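Local coordinates for SnoaL-like domain-containing protein (PDB 3G16) that is of unknown function but has the cystatin-like fold of the SnoaL-like (NTF2) family, whose cone-shaped domain probably encloses a small-molecule pocket, at residues 22-27 and 71-76; 33-38 and 115-120; 41-46 and 122-127; 85-90 and 108-113. All blocks are in the same frame, centred on the assembly; numbering follows the deposited sequence.

Contact 1: residues 22-27 and 71-76; sequences GCNEAD and SYWTID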
loop_
_atom_site.group_PDB
_atom_site.type_symbol
_atom_site.label_atom_id
_atom_site.label_comp_id
_atom_site.label_asym_id
_atom_site.label_seq_id
_atom_site.Cartn_x
_atom_site.Cartn_y
_atom_site.Cartn_z
ATOM N N GLY A 22 -13.736 7.986 -13.108
ATOM C CA GLY A 22 -15.022 7.315 -13.051
ATOM C C GLY A 22 -15.566 7.198 -11.641
ATOM O O GLY A 22 -16.768 7.328 -11.412
ATOM N N CYS A 23 -14.676 6.911 -10.700
ATOM C CA CYS A 23 -15.076 6.897 -9.291
ATOM C C CYS A 23 -15.660 8.250 -8.884
ATOM O O CYS A 23 -16.770 8.333 -8.382
ATOM C CB CYS A 23 -13.878 6.607 -8.374
ATOM S SG CYS A 23 -13.258 4.888 -8.477
ATOM N N ASN A 24 -14.914 9.334 -9.132
ATOM C CA ASN A 24 -15.411 10.653 -8.718
ATOM C C ASN A 24 -16.677 11.068 -9.432
ATOM O O ASN A 24 -17.516 11.764 -8.873
ATOM C CB ASN A 24 -14.316 11.721 -8.817
ATOM C CG ASN A 24 -13.258 11.515 -7.779
ATOM O OD1 ASN A 24 -13.559 10.933 -6.728
ATOM N ND2 ASN A 24 -12.037 11.968 -8.025
ATOM N N GLU A 25 -16.819 10.605 -10.677
ATOM C CA GLU A 25 -17.972 10.928 -11.518
ATOM C C GLU A 25 -19.154 9.999 -11.269
ATOM O O GLU A 25 -20.219 10.180 -11.909
ATOM C CB GLU A 25 -17.561 10.892 -13.007
ATOM C CG GLU A 25 -16.620 12.010 -13.422
ATOM C CD GLU A 25 -15.923 11.843 -14.762
ATOM O OE1 GLU A 25 -15.921 10.727 -15.293
ATOM O OE2 GLU A 25 -15.318 12.840 -15.214
ATOM N N ALA A 26 -18.994 9.016 -10.393
ATOM C CA ALA A 26 -20.069 8.062 -10.162
ATOM C C ALA A 26 -20.566 7.465 -11.486
ATOM O O ALA A 26 -21.755 7.305 -11.718
ATOM C CB ALA A 26 -21.193 8.702 -9.344
ATOM N N ASP A 27 -19.635 7.157 -12.379
ATOM C CA ASP A 27 -19.937 6.664 -13.736
ATOM C C ASP A 27 -19.597 5.204 -13.780
ATOM O O ASP A 27 -18.431 4.834 -13.966
ATOM C CB ASP A 27 -19.174 7.513 -14.745
ATOM C CG ASP A 27 -19.448 7.159 -16.193
ATOM O OD1 ASP A 27 -19.943 6.043 -16.452
ATOM O OD2 ASP A 27 -19.093 7.984 -17.066
ATOM N N SER A 71 -18.133 10.816 -1.431
ATOM C CA SER A 71 -16.779 10.364 -1.624
ATOM C C SER A 71 -16.102 11.069 -2.798
ATOM O O SER A 71 -16.689 11.274 -3.837
ATOM C CB SER A 71 -16.771 8.898 -1.901
ATOM O OG SER A 71 -17.271 8.186 -0.779
ATOM N N TYR A 72 -14.868 11.476 -2.558
ATOM C CA TYR A 72 -14.030 12.057 -3.612
ATOM C C TYR A 72 -12.643 11.536 -3.352
ATOM O O TYR A 72 -12.121 11.640 -2.240
ATOM C CB TYR A 72 -14.042 13.569 -3.541
ATOM C CG TYR A 72 -13.493 14.235 -4.800
ATOM C CD1 TYR A 72 -12.117 14.354 -5.001
ATOM C CD2 TYR A 72 -14.336 14.680 -5.789
ATOM C CE1 TYR A 72 -11.626 14.931 -6.170
ATOM C CE2 TYR A 72 -13.846 15.309 -6.958
ATOM C CZ TYR A 72 -12.482 15.408 -7.126
ATOM O OH TYR A 72 -11.947 15.993 -8.286
ATOM N N TRP A 73 -12.024 10.960 -4.369
ATOM C CA TRP A 73 -10.716 10.358 -4.255
ATOM C C TRP A 73 -9.653 11.160 -4.989
ATOM O O TRP A 73 -9.886 11.665 -6.081
ATOM C CB TRP A 73 -10.765 8.961 -4.879
ATOM C CG TRP A 73 -11.525 7.970 -4.129
ATOM C CD1 TRP A 73 -11.006 7.120 -3.195
ATOM C CD2 TRP A 73 -12.908 7.604 -4.279
ATOM N NE1 TRP A 73 -11.985 6.297 -2.702
ATOM C CE2 TRP A 73 -13.163 6.551 -3.368
ATOM C CE3 TRP A 73 -13.959 8.074 -5.058
ATOM C CZ2 TRP A 73 -14.422 5.939 -3.279
ATOM C CZ3 TRP A 73 -15.196 7.455 -4.957
ATOM C CH2 TRP A 73 -15.407 6.402 -4.068
ATOM N N THR A 74 -8.459 11.165 -4.446
ATOM C CA THR A 74 -7.300 11.735 -5.088
ATOM C C THR A 74 -6.189 10.702 -5.198
ATOM O O THR A 74 -6.013 9.842 -4.305
ATOM C CB THR A 74 -6.780 12.986 -4.368
ATOM O OG1 THR A 74 -6.368 12.668 -3.038
ATOM C CG2 THR A 74 -7.858 14.062 -4.323
ATOM N N ILE A 75 -5.420 10.791 -6.289
ATOM C CA ILE A 75 -4.221 9.995 -6.495
ATOM C C ILE A 75 -3.093 10.861 -5.978
ATOM O O ILE A 75 -2.820 11.926 -6.545
ATOM C CB ILE A 75 -3.995 9.650 -7.965
ATOM C CG1 ILE A 75 -5.122 8.756 -8.507
ATOM C CG2 ILE A 75 -2.614 9.033 -8.157
ATOM C CD1 ILE A 75 -5.020 8.426 -10.020
ATOM N N ASP A 76 -2.466 10.435 -4.896
ATOM C CA ASP A 76 -1.405 11.200 -4.265
ATOM C C ASP A 76 -0.004 10.771 -4.682
ATOM O O ASP A 76 0.938 11.569 -4.659
ATOM C CB ASP A 76 -1.554 11.104 -2.753
ATOM C CG ASP A 76 -2.927 11.537 -2.277
ATOM O OD1 ASP A 76 -3.560 12.405 -2.931
ATOM O OD2 ASP A 76 -3.362 11.037 -1.243
#
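The last turn of helix 9-24 passes strand 71-81, with Asn24 and Tyr72 nearest at 5.5 Å between their CA atoms. No backbone-to-backbone bond crosses here. Instead the amide of Asn24 bonds to the backbone of Trp73. Trp73 N gives its hydrogen to Asn24 OD1 (2.8 Å), and Asn24 ND2 donates to Trp73 O (2.9 Å), nearly straight at 178°. Both bonds use in-plane lone pairs, so the pair fixes the flip of the amide. The amide lies almost flat on the Tyr72 ring, their planes 13° apart, with ND2 3.5 Å above the ring plane and toward its rim. An alanine in place of Tyr72 would probably leave this face of the amide without its stacking partner and open a gap. On the indole, Asn24 OD1 sits in the plane at the edge, 3.3 Å from Trp73 CE3. Cys23 CB rests 3.6 Å from Trp73 CE3, and Cys23 SG makes an oblique sulfur-aromatic contact with the six-membered ring. Arg153 of the second subunit hydrogen-bonds to both Asn24 O and Ser71 O. Trp73 NE1 hydrogen-bonds to an unidentified ligand, probably from the crystallisation liquor. This is helix-on-sheet packing of the NTF2-like cone.

Contact 2: residues 33-38 and 115-120; sequences ACFVPE and GLIREI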
loop_
_atom_site.group_PDB
_atom_site.type_symbol
_atom_site.label_atom_id
_atom_site.label_comp_id
_atom_site.label_asym_id
_atom_site.label_seq_id
_atom_site.Cartn_x
_atom_site.Cartn_y
_atom_site.Cartn_z
ATOM N N ALA A 33 -15.203 -0.278 -17.568
ATOM C CA ALA A 33 -14.327 -0.387 -18.740
ATOM C C ALA A 33 -12.841 -0.424 -18.390
ATOM O O ALA A 33 -12.002 -0.719 -19.241
ATOM C CB ALA A 33 -14.608 0.752 -19.698
ATOM N N CYS A 34 -12.512 -0.120 -17.127
ATOM C CA CYS A 34 -11.125 -0.151 -16.709
ATOM C C CYS A 34 -10.653 -1.486 -16.159
ATOM O O CYS A 34 -9.482 -1.633 -15.811
ATOM C CB CYS A 34 -10.925 0.866 -15.584
ATOM S SG CYS A 34 -11.178 2.585 -16.150
ATOM N N PHE A 35 -11.596 -2.419 -16.027
ATOM C CA PHE A 35 -11.332 -3.730 -15.451
ATOM C C PHE A 35 -11.669 -4.897 -16.340
ATOM O O PHE A 35 -12.587 -4.802 -17.158
ATOM C CB PHE A 35 -12.267 -3.933 -14.243
ATOM C CG PHE A 35 -11.998 -3.021 -13.074
ATOM C CD1 PHE A 35 -11.005 -3.322 -12.151
ATOM C CD2 PHE A 35 -12.722 -1.861 -12.883
ATOM C CE1 PHE A 35 -10.747 -2.497 -11.079
ATOM C CE2 PHE A 35 -12.456 -1.015 -11.812
ATOM C CZ PHE A 35 -11.483 -1.342 -10.902
ATOM N N VAL A 36 -10.997 -6.015 -16.151
ATOM C CA VAL A 36 -11.520 -7.274 -16.675
ATOM C C VAL A 36 -12.840 -7.526 -15.893
ATOM O O VAL A 36 -12.952 -7.167 -14.715
ATOM C CB VAL A 36 -10.567 -8.468 -16.556
ATOM C CG1 VAL A 36 -9.237 -8.146 -17.288
ATOM C CG2 VAL A 36 -10.273 -8.802 -15.126
ATOM N N PRO A 37 -13.832 -8.167 -16.508
ATOM C CA PRO A 37 -15.134 -8.345 -15.820
ATOM C C PRO A 37 -15.064 -9.010 -14.467
ATOM O O PRO A 37 -15.845 -8.641 -13.561
ATOM C CB PRO A 37 -15.948 -9.172 -16.820
ATOM C CG PRO A 37 -15.281 -8.945 -18.138
ATOM C CD PRO A 37 -13.844 -8.639 -17.905
ATOM N N GLU A 38 -14.165 -9.954 -14.312
ATOM C CA GLU A 38 -14.039 -10.709 -13.087
ATOM C C GLU A 38 -13.109 -10.081 -12.044
ATOM O O GLU A 38 -12.786 -10.740 -11.040
ATOM C CB GLU A 38 -13.573 -12.138 -13.431
ATOM C CG GLU A 38 -12.113 -12.314 -13.922
ATOM C CD GLU A 38 -11.814 -12.011 -15.427
ATOM O OE1 GLU A 38 -12.649 -11.471 -16.157
ATOM O OE2 GLU A 38 -10.679 -12.357 -15.853
ATOM N N GLY A 115 -4.855 -5.261 -20.978
ATOM C CA GLY A 115 -4.409 -3.941 -20.600
ATOM C C GLY A 115 -5.308 -3.304 -19.563
ATOM O O GLY A 115 -5.173 -2.113 -19.256
ATOM N N LEU A 116 -6.146 -4.123 -18.917
ATOM C CA LEU A 116 -7.087 -3.640 -17.910
ATOM C C LEU A 116 -6.745 -4.193 -16.531
ATOM O O LEU A 116 -5.963 -5.098 -16.392
ATOM C CB LEU A 116 -8.504 -4.029 -18.295
ATOM C CG LEU A 116 -8.841 -3.538 -19.705
ATOM C CD1 LEU A 116 -10.424 -3.982 -19.931
ATOM C CD2 LEU A 116 -8.793 -1.986 -19.896
ATOM N N ILE A 117 -7.328 -3.594 -15.492
ATOM C CA ILE A 117 -7.048 -3.979 -14.110
ATOM C C ILE A 117 -7.729 -5.297 -13.797
ATOM O O ILE A 117 -8.923 -5.464 -14.087
ATOM C CB ILE A 117 -7.523 -2.895 -13.149
ATOM C CG1 ILE A 117 -6.735 -1.596 -13.383
ATOM C CG2 ILE A 117 -7.329 -3.361 -11.716
ATOM C CD1 ILE A 117 -7.327 -0.365 -12.699
ATOM N N ARG A 118 -6.997 -6.208 -13.173
ATOM C CA ARG A 118 -7.576 -7.506 -12.753
ATOM C C ARG A 118 -7.760 -7.622 -11.253
ATOM O O ARG A 118 -8.554 -8.419 -10.812
ATOM C CB ARG A 118 -6.756 -8.694 -13.293
ATOM C CG ARG A 118 -5.459 -8.898 -12.636
ATOM C CD ARG A 118 -4.745 -10.109 -13.214
ATOM N NE ARG A 118 -3.539 -10.405 -12.489
ATOM C CZ ARG A 118 -2.624 -11.245 -12.920
ATOM N NH1 ARG A 118 -2.762 -11.868 -14.095
ATOM N NH2 ARG A 118 -1.556 -11.469 -12.187
ATOM N N GLU A 119 -7.041 -6.834 -10.477
ATOM C CA GLU A 119 -7.134 -6.933 -9.024
ATOM C C GLU A 119 -6.607 -5.684 -8.377
ATOM O O GLU A 119 -5.626 -5.110 -8.846
ATOM C CB GLU A 119 -6.292 -8.118 -8.552
ATOM C CG GLU A 119 -6.390 -8.418 -7.068
ATOM C CD GLU A 119 -5.685 -9.699 -6.699
ATOM O OE1 GLU A 119 -6.184 -10.783 -7.100
ATOM O OE2 GLU A 119 -4.622 -9.638 -6.071
ATOM N N ILE A 120 -7.239 -5.299 -7.261
ATOM C CA ILE A 120 -6.771 -4.181 -6.421
ATOM C C ILE A 120 -6.776 -4.675 -4.978
ATOM O O ILE A 120 -7.753 -5.331 -4.556
ATOM C CB ILE A 120 -7.611 -2.894 -6.561
ATOM C CG1 ILE A 120 -7.672 -2.452 -8.030
ATOM C CG2 ILE A 120 -7.063 -1.806 -5.629
ATOM C CD1 ILE A 120 -8.540 -1.230 -8.267
#
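Ala33 meets Leu116 through its carbonyl: Leu116 CD2 lies 3.5 Å from Ala33 O. Next along the chain, Cys34 O accepts a hydrogen bond from Ile117 N (2.9 Å). Leu116 CB and Ile117 CB also pack against this oxygen. The sulfur side of Cys34 is turned to helix 9-24, where it touches Val15, Thr18 and Tyr19.

Phe35 pairs with Ile117 in a parallel beta bridge, and the two side chains share one face of the sheet. Phe35 CA makes a CA-H...O contact with Ile117 O. Its CG stands anti to the carbonyl carbon (chi1 -67°), and the ring crosses Ile117 at a slant, with Phe35 CE1 3.6 Å from Ile117 CG2. The tip of Ile120 comes to the edge of this ring in its plane, Ile120 CD1 being 3.8 Å from Phe35 CE1. Tyr19 of helix 9-24 meets the Phe35 ring edge-to-face. The short strand 35-36 thus joins strand 116-124 of the curved cystatin-like sheet, beneath the N-terminal helix.

Val36 N closes the bridge by donating to Ile117 O (3.0 Å). That oxygen is shared with the Phe35 CA contact. Val36 CG2 sits between the backbone N and the carbonyl carbon and lies 3.8 Å from Arg118 CA. Val36 CG1 lies 4.3 Å from Leu116 CB. From CG to NE the Arg118 chain is extended and leads away to a salt bridge between NE and Glu109 OE1. Arg118 and Glu119 both face Glu109, a classic beta bulge in strand 116-124. At Pro37 and Glu38 the chain turns a corner, and Pro37 bonds through its backbone to Ala55.

Contact 3: residues 41-46 and 122-127; sequences HYFPAG and AFYASP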
loop_
_atom_site.group_PDB
_atom_site.type_symbol
_atom_site.label_atom_id
_atom_site.label_comp_id
_atom_site.label_asym_id
_atom_site.label_seq_id
_atom_site.Cartn_x
_atom_site.Cartn_y
_atom_site.Cartn_z
ATOM N N HIS A 41 -11.693 -6.468 -5.961
ATOM C CA HIS A 41 -11.074 -5.455 -5.082
ATOM C C HIS A 41 -11.113 -6.001 -3.656
ATOM O O HIS A 41 -12.178 -6.441 -3.161
ATOM C CB HIS A 41 -11.870 -4.167 -5.103
ATOM C CG HIS A 41 -11.108 -2.934 -4.706
ATOM N ND1 HIS A 41 -10.299 -2.831 -3.579
ATOM C CD2 HIS A 41 -11.111 -1.711 -5.267
ATOM C CE1 HIS A 41 -9.829 -1.588 -3.502
ATOM N NE2 HIS A 41 -10.303 -0.881 -4.521
ATOM N N TYR A 42 -9.956 -6.035 -3.004
ATOM C CA TYR A 42 -9.820 -6.477 -1.619
ATOM C C TYR A 42 -9.552 -5.272 -0.747
ATOM O O TYR A 42 -8.946 -4.266 -1.175
ATOM C CB TYR A 42 -8.674 -7.468 -1.507
ATOM C CG TYR A 42 -8.859 -8.722 -2.316
ATOM C CD1 TYR A 42 -9.539 -9.779 -1.801
ATOM C CD2 TYR A 42 -8.372 -8.850 -3.608
ATOM C CE1 TYR A 42 -9.749 -10.939 -2.528
ATOM C CE2 TYR A 42 -8.565 -10.008 -4.348
ATOM C CZ TYR A 42 -9.248 -11.056 -3.805
ATOM O OH TYR A 42 -9.438 -12.236 -4.531
ATOM N N PHE A 43 -9.914 -5.450 0.529
ATOM C CA PHE A 43 -9.813 -4.414 1.559
ATOM C C PHE A 43 -9.389 -5.060 2.859
ATOM O O PHE A 43 -9.489 -6.260 2.998
ATOM C CB PHE A 43 -11.193 -3.735 1.790
ATOM C CG PHE A 43 -11.778 -3.163 0.561
ATOM C CD1 PHE A 43 -11.443 -1.909 0.155
ATOM C CD2 PHE A 43 -12.686 -3.895 -0.189
ATOM C CE1 PHE A 43 -11.981 -1.351 -0.986
ATOM C CE2 PHE A 43 -13.241 -3.354 -1.339
ATOM C CZ PHE A 43 -12.898 -2.095 -1.756
ATOM N N PRO A 44 -8.984 -4.227 3.821
ATOM C CA PRO A 44 -8.743 -4.843 5.126
ATOM C C PRO A 44 -9.922 -5.685 5.592
ATOM O O PRO A 44 -11.092 -5.281 5.386
ATOM C CB PRO A 44 -8.508 -3.622 6.018
ATOM C CG PRO A 44 -7.969 -2.602 5.135
ATOM C CD PRO A 44 -8.692 -2.791 3.809
ATOM N N ALA A 45 -9.675 -6.797 6.271
ATOM C CA ALA A 45 -10.782 -7.626 6.783
ATOM C C ALA A 45 -11.574 -6.726 7.751
ATOM O O ALA A 45 -11.004 -5.897 8.503
ATOM C CB ALA A 45 -10.305 -8.892 7.476
ATOM N N GLY A 46 -12.881 -6.824 7.650
ATOM C CA GLY A 46 -13.787 -6.037 8.465
ATOM C C GLY A 46 -14.388 -4.891 7.708
ATOM O O GLY A 46 -15.338 -4.260 8.202
ATOM N N ALA A 122 -6.240 -3.094 -1.208
ATOM C CA ALA A 122 -6.105 -1.805 -0.520
ATOM C C ALA A 122 -5.807 -1.932 0.969
ATOM O O ALA A 122 -6.287 -2.843 1.654
ATOM C CB ALA A 122 -7.380 -0.972 -0.680
ATOM N N PHE A 123 -4.998 -0.984 1.427
ATOM C CA PHE A 123 -4.472 -0.897 2.798
ATOM C C PHE A 123 -4.719 0.513 3.283
ATOM O O PHE A 123 -4.763 1.447 2.470
ATOM C CB PHE A 123 -2.987 -1.206 2.815
ATOM C CG PHE A 123 -2.680 -2.546 2.198
ATOM C CD1 PHE A 123 -2.699 -3.699 2.937
ATOM C CD2 PHE A 123 -2.463 -2.661 0.841
ATOM C CE1 PHE A 123 -2.461 -4.955 2.362
ATOM C CE2 PHE A 123 -2.224 -3.905 0.242
ATOM C CZ PHE A 123 -2.218 -5.030 1.013
ATOM N N TYR A 124 -4.830 0.683 4.592
ATOM C CA TYR A 124 -5.216 1.961 5.170
ATOM C C TYR A 124 -4.228 2.568 6.113
ATOM O O TYR A 124 -3.531 1.856 6.842
ATOM C CB TYR A 124 -6.505 1.802 5.978
ATOM C CG TYR A 124 -7.762 1.408 5.247
ATOM C CD1 TYR A 124 -7.893 1.524 3.856
ATOM C CD2 TYR A 124 -8.880 1.001 5.976
ATOM C CE1 TYR A 124 -9.128 1.207 3.216
ATOM C CE2 TYR A 124 -10.078 0.693 5.345
ATOM C CZ TYR A 124 -10.176 0.788 3.987
ATOM O OH TYR A 124 -11.365 0.524 3.358
ATOM N N ALA A 125 -4.239 3.910 6.188
ATOM C CA ALA A 125 -3.510 4.619 7.231
ATOM C C ALA A 125 -4.368 4.619 8.490
ATOM O O ALA A 125 -4.761 5.677 9.005
ATOM C CB ALA A 125 -3.223 6.065 6.789
ATOM N N SER A 126 -4.670 3.420 8.995
ATOM C CA SER A 126 -5.491 3.255 10.170
ATOM C C SER A 126 -4.706 2.407 11.173
ATOM O O SER A 126 -4.020 1.466 10.774
ATOM C CB SER A 126 -6.819 2.626 9.769
ATOM O OG SER A 126 -7.676 2.517 10.892
ATOM N N PRO A 127 -4.771 2.735 12.463
ATOM C CA PRO A 127 -3.991 1.943 13.398
ATOM C C PRO A 127 -4.433 0.485 13.467
ATOM O O PRO A 127 -5.571 0.138 13.138
ATOM C CB PRO A 127 -4.219 2.679 14.733
ATOM C CG PRO A 127 -5.432 3.368 14.615
ATOM C CD PRO A 127 -5.527 3.789 13.137
#
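Strand 39-42 runs parallel to strand 116-124 here, with Phe43 and Ala122 nearest at 5.0 Å between their CA atoms. A single backbone bond joins the two segments, Ala122 N to Tyr42 O (2.9 Å). The same oxygen takes a second hydrogen from His41 ND1 (3.1 Å), and the two donors come from opposite faces of its carbonyl plane. Ala122 CB meets the edge of the His41 ring in its plane, 3.8 Å from His41 CE1. Phe43 CZ lies over one face of the imidazole.

The two strands are neighbours in the cystatin-like sheet. Beyond Tyr42, Phe43 and Ala45 bond through the backbone to Gly138 and Glu136 instead. Pro44 lies over the face of the Tyr124 ring in a CH-pi contact, with Pro44 CG 3.9 Å from the ring centroid and 14° off its normal. An alanine in place of Tyr124 would probably leave that pyrrolidine ring without its aromatic floor. Pro44 CD presses on Ala122 O at 3.2 Å, a buried oxygen with no hydrogen-bond partner. Ser126 of the second subunit packs on both Pro44 and Tyr124. Tyr124 OH lies 4.0 Å from Phe43 CD1 and hydrogen-bonds to an unidentified ligand, probably from the crystallisation liquor.

Contact 4: residues 85-90 and 108-113; sequences AEAAIE and VEFDRA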
loop_
_atom_site.group_PDB
_atom_site.type_symbol
_atom_site.label_atom_id
_atom_site.label_comp_id
_atom_site.label_asym_id
_atom_site.label_seq_id
_atom_site.Cartn_x
_atom_site.Cartn_y
_atom_site.Cartn_z
ATOM N N ALA A 85 3.949 -5.424 -14.798
ATOM C CA ALA A 85 2.600 -5.005 -15.161
ATOM C C ALA A 85 1.757 -4.821 -13.897
ATOM O O ALA A 85 0.623 -5.308 -13.777
ATOM C CB ALA A 85 1.931 -5.986 -16.199
ATOM N N GLU A 86 2.343 -4.105 -12.944
ATOM C CA GLU A 86 1.681 -3.807 -11.692
ATOM C C GLU A 86 1.913 -2.353 -11.362
ATOM O O GLU A 86 2.874 -1.723 -11.881
ATOM C CB GLU A 86 2.202 -4.672 -10.536
ATOM C CG GLU A 86 1.977 -6.175 -10.745
ATOM C CD GLU A 86 2.327 -7.067 -9.537
ATOM O OE1 GLU A 86 2.909 -6.562 -8.554
ATOM O OE2 GLU A 86 1.994 -8.267 -9.567
ATOM N N ALA A 87 1.030 -1.797 -10.541
ATOM C CA ALA A 87 1.155 -0.442 -10.048
ATOM C C ALA A 87 0.798 -0.390 -8.572
ATOM O O ALA A 87 0.225 -1.308 -8.012
ATOM C CB ALA A 87 0.271 0.530 -10.826
ATOM N N ALA A 88 1.164 0.713 -7.948
ATOM C CA ALA A 88 0.755 0.986 -6.581
ATOM C C ALA A 88 0.333 2.452 -6.562
ATOM O O ALA A 88 0.917 3.309 -7.210
ATOM C CB ALA A 88 1.861 0.714 -5.535
ATOM N N ILE A 89 -0.699 2.735 -5.786
ATOM C CA ILE A 89 -1.293 4.061 -5.706
ATOM C C ILE A 89 -1.423 4.463 -4.240
ATOM O O ILE A 89 -1.993 3.674 -3.437
ATOM C CB ILE A 89 -2.722 4.087 -6.316
ATOM C CG1 ILE A 89 -2.745 3.457 -7.734
ATOM C CG2 ILE A 89 -3.305 5.502 -6.290
ATOM C CD1 ILE A 89 -4.173 3.267 -8.293
ATOM N N GLU A 90 -0.936 5.639 -3.859
ATOM C CA GLU A 90 -1.212 6.228 -2.540
ATOM C C GLU A 90 -2.371 7.156 -2.805
ATOM O O GLU A 90 -2.316 7.931 -3.765
ATOM C CB GLU A 90 -0.038 7.011 -1.979
ATOM C CG GLU A 90 -0.194 7.486 -0.560
ATOM C CD GLU A 90 0.960 8.365 -0.118
ATOM O OE1 GLU A 90 1.549 9.056 -0.998
ATOM O OE2 GLU A 90 1.269 8.378 1.081
ATOM N N VAL A 108 -2.113 -2.683 -7.493
ATOM C CA VAL A 108 -2.968 -2.898 -8.648
ATOM C C VAL A 108 -2.289 -3.845 -9.590
ATOM O O VAL A 108 -1.136 -3.584 -10.010
ATOM C CB VAL A 108 -3.229 -1.547 -9.356
ATOM C CG1 VAL A 108 -4.108 -1.708 -10.590
ATOM C CG2 VAL A 108 -3.857 -0.525 -8.411
ATOM N N GLU A 109 -2.939 -4.956 -9.934
ATOM C CA GLU A 109 -2.434 -5.862 -10.941
ATOM C C GLU A 109 -3.173 -5.657 -12.241
ATOM O O GLU A 109 -4.385 -5.582 -12.259
ATOM C CB GLU A 109 -2.620 -7.322 -10.544
ATOM C CG GLU A 109 -1.926 -7.735 -9.261
ATOM C CD GLU A 109 -1.974 -9.214 -9.007
ATOM O OE1 GLU A 109 -2.667 -9.950 -9.720
ATOM O OE2 GLU A 109 -1.314 -9.603 -8.004
ATOM N N PHE A 110 -2.414 -5.615 -13.349
ATOM C CA PHE A 110 -2.989 -5.610 -14.672
ATOM C C PHE A 110 -3.024 -6.991 -15.278
ATOM O O PHE A 110 -2.161 -7.829 -15.039
ATOM C CB PHE A 110 -2.202 -4.668 -15.588
ATOM C CG PHE A 110 -2.542 -3.229 -15.358
ATOM C CD1 PHE A 110 -1.959 -2.529 -14.290
ATOM C CD2 PHE A 110 -3.454 -2.572 -16.138
ATOM C CE1 PHE A 110 -2.297 -1.217 -14.066
ATOM C CE2 PHE A 110 -3.773 -1.249 -15.907
ATOM C CZ PHE A 110 -3.205 -0.587 -14.875
ATOM N N ASP A 111 -4.068 -7.193 -16.060
ATOM C CA ASP A 111 -4.165 -8.318 -17.003
ATOM C C ASP A 111 -3.413 -7.851 -18.263
ATOM O O ASP A 111 -3.895 -6.999 -18.995
ATOM C CB ASP A 111 -5.617 -8.608 -17.336
ATOM C CG ASP A 111 -5.788 -9.619 -18.420
ATOM O OD1 ASP A 111 -5.153 -10.694 -18.369
ATOM O OD2 ASP A 111 -6.531 -9.362 -19.354
ATOM N N ARG A 112 -2.261 -8.445 -18.510
ATOM C CA ARG A 112 -1.439 -8.067 -19.676
ATOM C C ARG A 112 -2.144 -8.333 -21.002
ATOM O O ARG A 112 -1.915 -7.596 -21.959
ATOM C CB ARG A 112 -0.126 -8.804 -19.665
ATOM C CG ARG A 112 0.792 -8.506 -18.483
ATOM C CD ARG A 112 1.885 -9.558 -18.430
ATOM N NE ARG A 112 2.865 -9.406 -17.359
ATOM C CZ ARG A 112 4.001 -8.740 -17.463
ATOM N NH1 ARG A 112 4.316 -8.081 -18.564
ATOM N NH2 ARG A 112 4.870 -8.719 -16.443
ATOM N N ALA A 113 -3.010 -9.348 -21.032
ATOM C CA ALA A 113 -3.677 -9.766 -22.257
ATOM C C ALA A 113 -4.744 -8.783 -22.698
ATOM O O ALA A 113 -5.148 -8.831 -23.869
ATOM C CB ALA A 113 -4.286 -11.176 -22.068
HETATM O O HOH W 1 0.221 -8.185 -13.726
HETATM O O HOH W 2 0.851 -8.660 -6.961
#
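Ala85 lays its methyl over the centre of the Arg112 guanidinium, with Ala85 CB 3.6 Å above the plane. The head group is held there by Pro5 O and Glu83 O. The contact belongs to the beta hairpin of strands 86-95 and 100-111, which lies between strands 71-81 and 116-124 of the cystatin-like sheet. Ala87 and Val108 form an antiparallel hydrogen-bonded pair: Ala87 N to Val108 O is 2.9 Å and Val108 N to Ala87 O is 2.8 Å. Glu86 and Glu109 make the non-hydrogen-bonded pair beside it. Phe110 N adds a bond to Ala85 O (3.1 Å), at the G1 beta bulge where Ala85 and Glu86 both face Asp81.

On the face of Ala87 and Val108, Ile89 CD1 packs 3.8 Å from Val108 CG2, and Ile16 of helix 9-24 touches Ala87 and Ile89. The Phe110 ring turns its edge to Ala87 CB. On the other face, Glu86 and Glu109 extend side by side and point the same way, their carboxylate planes 13° apart. The like charges are probably eased by Arg118 and Arg121, which form salt bridges with Glu109. A water spans the two acids, donating to Glu86 OE2 (2.9 Å) and to Glu109 OE2 (2.6 Å).

How the contacts relate
From the N terminus, helix 9-24 ends in contact 1, which closes a loop of 43 residues onto strand 71-81. Within that loop start contacts 2 and 3, at 33-38 and 41-46. Both run on to strand 116-124, so each crosses contact 1, and they cross each other. Contact 4 closes the hairpin of strands 86-95 and 100-111 and lies within the loops of both contacts 2 and 3, but follows contact 1 in series. All four reach one mixed sheet. Probable hydrogen bonds join contacts 1 and 4 (Asp76 N to Glu90 O), 2 and 4 (Leu116 O to Asp111 N) and 2 and 3 (Ile120 O to Tyr42 N). Contacts 1, 3 and 4 touch the second subunit.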